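Local coordinates for protein fatty acid synthase 1, isoform A (Drosophila melanogaster, PDB 6FN6) that probably reduces and dehydrates acyl-carrier-protein-bound intermediates in de novo fatty acid synthesis, this piece being the dehydratase, enoylreductase and ketoreductase region, at residues 986-997 with 1038-1049. Numbering follows the deposited sequence.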
loop_
_atom_site.group_PDB
_atom_site.type_symbol
_atom_site.label_atom_id
_atom_site.label_comp_id
_atom_site.label_asym_id
_atom_site.label_seq_id
_atom_site.Cartn_x
_atom_site.Cartn_y
_atom_site.Cartn_z
ATOM N N VAL A 986 -52.318 -39.395 7.471
ATOM C CA VAL A 986 -53.270 -38.444 6.905
ATOM C C VAL A 986 -54.203 -39.111 5.888
ATOM O O VAL A 986 -55.153 -38.492 5.409
ATOM C CB VAL A 986 -52.516 -37.246 6.271
ATOM C CG1 VAL A 986 -51.656 -37.706 5.094
ATOM C CG2 VAL A 986 -53.485 -36.154 5.832
ATOM N N THR A 987 -53.940 -40.375 5.567
ATOM C CA THR A 987 -54.716 -41.076 4.547
ATOM C C THR A 987 -56.125 -41.410 5.032
ATOM O O THR A 987 -57.051 -41.529 4.231
ATOM C CB THR A 987 -54.025 -42.379 4.107
ATOM O OG1 THR A 987 -53.942 -43.278 5.217
ATOM C CG2 THR A 987 -52.625 -42.090 3.583
ATOM N N THR A 988 -56.285 -41.576 6.341
ATOM C CA THR A 988 -57.595 -41.859 6.917
ATOM C C THR A 988 -58.390 -40.571 7.104
ATOM O O THR A 988 -57.846 -39.477 6.987
ATOM C CB THR A 988 -57.477 -42.580 8.273
ATOM O OG1 THR A 988 -56.900 -41.695 9.241
ATOM C CG2 THR A 988 -56.610 -43.827 8.145
ATOM N N ALA A 989 -59.680 -40.704 7.391
ATOM C CA ALA A 989 -60.541 -39.543 7.579
ATOM C C ALA A 989 -60.235 -38.839 8.896
ATOM O O ALA A 989 -60.196 -37.611 8.960
ATOM C CB ALA A 989 -62.003 -39.958 7.530
ATOM N N ALA A 990 -60.015 -39.625 9.945
ATOM C CA ALA A 990 -59.733 -39.079 11.267
ATOM C C ALA A 990 -58.381 -38.367 11.282
ATOM O O ALA A 990 -58.225 -37.321 11.911
ATOM C CB ALA A 990 -59.767 -40.178 12.309
ATOM N N GLY A 991 -57.404 -38.945 10.592
ATOM C CA GLY A 991 -56.084 -38.352 10.501
ATOM C C GLY A 991 -56.079 -37.039 9.742
ATOM O O GLY A 991 -55.477 -36.059 10.182
ATOM N N ALA A 992 -56.756 -37.019 8.599
ATOM C CA ALA A 992 -56.858 -35.807 7.801
ATOM C C ALA A 992 -57.533 -34.715 8.616
ATOM O O ALA A 992 -57.074 -33.571 8.647
ATOM C CB ALA A 992 -57.634 -36.075 6.523
ATOM N N LYS A 993 -58.620 -35.082 9.281
ATOM C CA LYS A 993 -59.366 -34.149 10.113
ATOM C C LYS A 993 -58.490 -33.571 11.221
ATOM O O LYS A 993 -58.550 -32.376 11.508
ATOM C CB LYS A 993 -60.589 -34.839 10.718
ATOM C CG LYS A 993 -61.482 -33.907 11.513
ATOM C CD LYS A 993 -62.801 -34.566 11.860
ATOM C CE LYS A 993 -63.620 -33.697 12.797
ATOM N NZ LYS A 993 -63.000 -33.595 14.148
ATOM N N LYS A 994 -57.677 -34.423 11.838
ATOM C CA LYS A 994 -56.823 -33.997 12.940
ATOM C C LYS A 994 -55.740 -33.039 12.447
ATOM O O LYS A 994 -55.502 -31.996 13.058
ATOM C CB LYS A 994 -56.176 -35.202 13.625
ATOM C CG LYS A 994 -55.523 -34.861 14.953
ATOM C CD LYS A 994 -54.562 -35.944 15.409
ATOM C CE LYS A 994 -53.802 -35.506 16.651
ATOM N NZ LYS A 994 -52.683 -36.427 16.990
ATOM N N LEU A 995 -55.080 -33.401 11.350
ATOM C CA LEU A 995 -54.044 -32.558 10.764
ATOM C C LEU A 995 -54.565 -31.138 10.562
ATOM O O LEU A 995 -53.924 -30.168 10.966
ATOM C CB LEU A 995 -53.572 -33.140 9.427
ATOM C CG LEU A 995 -52.577 -32.313 8.606
ATOM C CD1 LEU A 995 -51.213 -32.308 9.271
ATOM C CD2 LEU A 995 -52.481 -32.839 7.177
ATOM N N LEU A 996 -55.740 -31.025 9.953
ATOM C CA LEU A 996 -56.305 -29.727 9.612
ATOM C C LEU A 996 -56.696 -28.930 10.852
ATOM O O LEU A 996 -56.558 -27.710 10.878
ATOM C CB LEU A 996 -57.525 -29.904 8.705
ATOM C CG LEU A 996 -57.258 -30.529 7.333
ATOM C CD1 LEU A 996 -58.563 -30.852 6.628
ATOM C CD2 LEU A 996 -56.408 -29.610 6.474
ATOM N N GLU A 997 -57.173 -29.612 11.884
ATOM C CA GLU A 997 -57.612 -28.917 13.087
ATOM C C GLU A 997 -56.433 -28.440 13.927
ATOM O O GLU A 997 -56.478 -27.353 14.497
ATOM C CB GLU A 997 -58.524 -29.814 13.922
ATOM C CG GLU A 997 -59.979 -29.785 13.478
ATOM C CD GLU A 997 -60.826 -30.850 14.144
ATOM O OE1 GLU A 997 -60.265 -31.680 14.888
ATOM O OE2 GLU A 997 -62.056 -30.854 13.922
ATOM N N ALA A 1038 -56.152 -39.259 0.684
ATOM C CA ALA A 1038 -55.751 -38.130 1.518
ATOM C C ALA A 1038 -56.330 -36.836 0.955
ATOM O O ALA A 1038 -56.908 -36.030 1.683
ATOM C CB ALA A 1038 -54.237 -38.041 1.611
ATOM N N THR A 1039 -56.182 -36.652 -0.352
ATOM C CA THR A 1039 -56.705 -35.471 -1.024
ATOM C C THR A 1039 -58.220 -35.419 -0.876
ATOM O O THR A 1039 -58.802 -34.353 -0.665
ATOM C CB THR A 1039 -56.335 -35.467 -2.519
ATOM O OG1 THR A 1039 -54.924 -35.664 -2.665
ATOM C CG2 THR A 1039 -56.731 -34.152 -3.175
ATOM N N LYS A 1040 -58.853 -36.581 -0.981
ATOM C CA LYS A 1040 -60.305 -36.673 -0.899
ATOM C C LYS A 1040 -60.794 -36.213 0.474
ATOM O O LYS A 1040 -61.733 -35.425 0.577
ATOM C CB LYS A 1040 -60.759 -38.105 -1.184
ATOM C CG LYS A 1040 -62.256 -38.321 -1.091
ATOM C CD LYS A 1040 -62.624 -39.740 -1.495
ATOM C CE LYS A 1040 -64.125 -39.972 -1.434
ATOM N NZ LYS A 1040 -64.503 -41.307 -1.971
ATOM N N TYR A 1041 -60.148 -36.703 1.528
ATOM C CA TYR A 1041 -60.536 -36.349 2.888
ATOM C C TYR A 1041 -60.084 -34.936 3.256
ATOM O O TYR A 1041 -60.820 -34.199 3.914
ATOM C CB TYR A 1041 -59.957 -37.357 3.885
ATOM C CG TYR A 1041 -60.632 -38.715 3.872
ATOM C CD1 TYR A 1041 -62.005 -38.837 3.689
ATOM C CD2 TYR A 1041 -59.892 -39.876 4.048
ATOM C CE1 TYR A 1041 -62.617 -40.076 3.678
ATOM C CE2 TYR A 1041 -60.495 -41.119 4.038
ATOM C CZ TYR A 1041 -61.857 -41.213 3.853
ATOM O OH TYR A 1041 -62.454 -42.453 3.843
ATOM N N LEU A 1042 -58.874 -34.563 2.847
ATOM C CA LEU A 1042 -58.380 -33.207 3.081
ATOM C C LEU A 1042 -59.307 -32.188 2.425
ATOM O O LEU A 1042 -59.617 -31.148 3.008
ATOM C CB LEU A 1042 -56.955 -33.045 2.551
ATOM C CG LEU A 1042 -55.857 -33.700 3.392
ATOM C CD1 LEU A 1042 -54.536 -33.715 2.642
ATOM C CD2 LEU A 1042 -55.707 -32.995 4.722
ATOM N N ASP A 1043 -59.756 -32.501 1.213
ATOM C CA ASP A 1043 -60.711 -31.655 0.513
ATOM C C ASP A 1043 -61.985 -31.520 1.334
ATOM O O ASP A 1043 -62.470 -30.417 1.576
ATOM C CB ASP A 1043 -61.035 -32.234 -0.866
ATOM C CG ASP A 1043 -62.294 -31.634 -1.471
ATOM O OD1 ASP A 1043 -62.564 -30.438 -1.232
ATOM O OD2 ASP A 1043 -63.020 -32.362 -2.183
ATOM N N GLN A 1044 -62.510 -32.658 1.769
ATOM C CA GLN A 1044 -63.799 -32.713 2.447
ATOM C C GLN A 1044 -63.813 -31.909 3.749
ATOM O O GLN A 1044 -64.702 -31.087 3.965
ATOM C CB GLN A 1044 -64.151 -34.177 2.728
ATOM C CG GLN A 1044 -65.388 -34.403 3.577
ATOM C CD GLN A 1044 -65.668 -35.878 3.791
ATOM O OE1 GLN A 1044 -65.121 -36.734 3.093
ATOM N NE2 GLN A 1044 -66.509 -36.185 4.772
ATOM N N PHE A 1045 -62.815 -32.128 4.598
ATOM C CA PHE A 1045 -62.804 -31.539 5.934
ATOM C C PHE A 1045 -62.298 -30.098 5.957
ATOM O O PHE A 1045 -62.640 -29.337 6.862
ATOM C CB PHE A 1045 -61.954 -32.395 6.873
ATOM C CG PHE A 1045 -62.536 -33.752 7.144
ATOM C CD1 PHE A 1045 -63.696 -33.887 7.886
ATOM C CD2 PHE A 1045 -61.924 -34.893 6.654
ATOM C CE1 PHE A 1045 -64.235 -35.133 8.136
ATOM C CE2 PHE A 1045 -62.458 -36.141 6.901
ATOM C CZ PHE A 1045 -63.616 -36.262 7.642
ATOM N N SER A 1046 -61.478 -29.724 4.978
ATOM C CA SER A 1046 -60.977 -28.357 4.906
ATOM C C SER A 1046 -62.133 -27.389 4.659
ATOM O O SER A 1046 -62.104 -26.248 5.118
ATOM C CB SER A 1046 -59.918 -28.215 3.809
ATOM O OG SER A 1046 -60.452 -28.497 2.529
ATOM N N ARG A 1047 -63.145 -27.852 3.930
ATOM C CA ARG A 1047 -64.336 -27.047 3.662
ATOM C C ARG A 1047 -64.976 -26.575 4.962
ATOM O O ARG A 1047 -65.517 -25.475 5.032
ATOM C CB ARG A 1047 -65.358 -27.836 2.839
ATOM C CG ARG A 1047 -64.898 -28.201 1.437
ATOM C CD ARG A 1047 -65.970 -28.982 0.703
ATOM N NE ARG A 1047 -65.489 -29.546 -0.557
ATOM C CZ ARG A 1047 -66.272 -29.857 -1.589
ATOM N NH1 ARG A 1047 -67.583 -29.654 -1.524
ATOM N NH2 ARG A 1047 -65.742 -30.367 -2.691
ATOM N N ASP A 1048 -64.929 -27.424 5.983
ATOM C CA ASP A 1048 -65.548 -27.122 7.269
ATOM C C ASP A 1048 -64.584 -26.380 8.195
ATOM O O ASP A 1048 -64.971 -25.437 8.883
ATOM C CB ASP A 1048 -66.026 -28.409 7.949
ATOM C CG ASP A 1048 -67.039 -29.173 7.113
ATOM O OD1 ASP A 1048 -67.809 -28.529 6.369
ATOM O OD2 ASP A 1048 -67.066 -30.420 7.202
ATOM N N ILE A 1049 -63.331 -26.822 8.211
ATOM C CA ILE A 1049 -62.346 -26.323 9.161
ATOM C C ILE A 1049 -61.663 -25.057 8.656
ATOM O O ILE A 1049 -61.669 -24.023 9.326
ATOM C CB ILE A 1049 -61.296 -27.410 9.466
ATOM C CG1 ILE A 1049 -61.970 -28.672 10.014
ATOM C CG2 ILE A 1049 -60.260 -26.894 10.461
ATOM C CD1 ILE A 1049 -61.101 -29.909 9.944
#
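The methyl group of Ala989 lies over the face of the Tyr1041 ring, with CB 3.7 Å from the ring centroid and only 5° off the ring normal, a CH-pi contact. Thr987 O sits at the ring edge, in the plane. The first helical residue thus covers one face, and a carbonyl of the preceding loop meets the edge. With Tyr1041 cut back to an alanine, the Ala989 methyl would probably lose the face it rests on and a gap would open beside the Thr987 carbonyl. One turn on, Phe1045 receives Lys993 CB over its ring in a second CH-pi contact, 4.2 Å from the centroid. The lysine chain stays against the ring as far as CD. Its end then turns away, bending at the last torsion (chi4 -68°) into a 2.9 Å salt bridge between Lys993 NZ and Glu997 OE2. Its charge is therefore met within its own helix. Deeper in, Leu996 is a knob among Leu1042, Phe1045, Ser1046 and Ile1049; Leu996 CD1 is 3.7 Å from Phe1045 CB. Leu1042 CD2 also touches Val986 CG2, Ala992 CB and Leu995 CD2. Ile1049 CD1 reaches Glu997 CG at 3.7 Å. The helix axes approach to 8.8 Å and cross at -50°. Leu996 touches Ile1008 and Leu1042 touches Asn1010, both on strand 1005-1011. Two helices packed side by side against the parallel sheet are characteristic of the Rossmann-type fold of the ketoreductase domain.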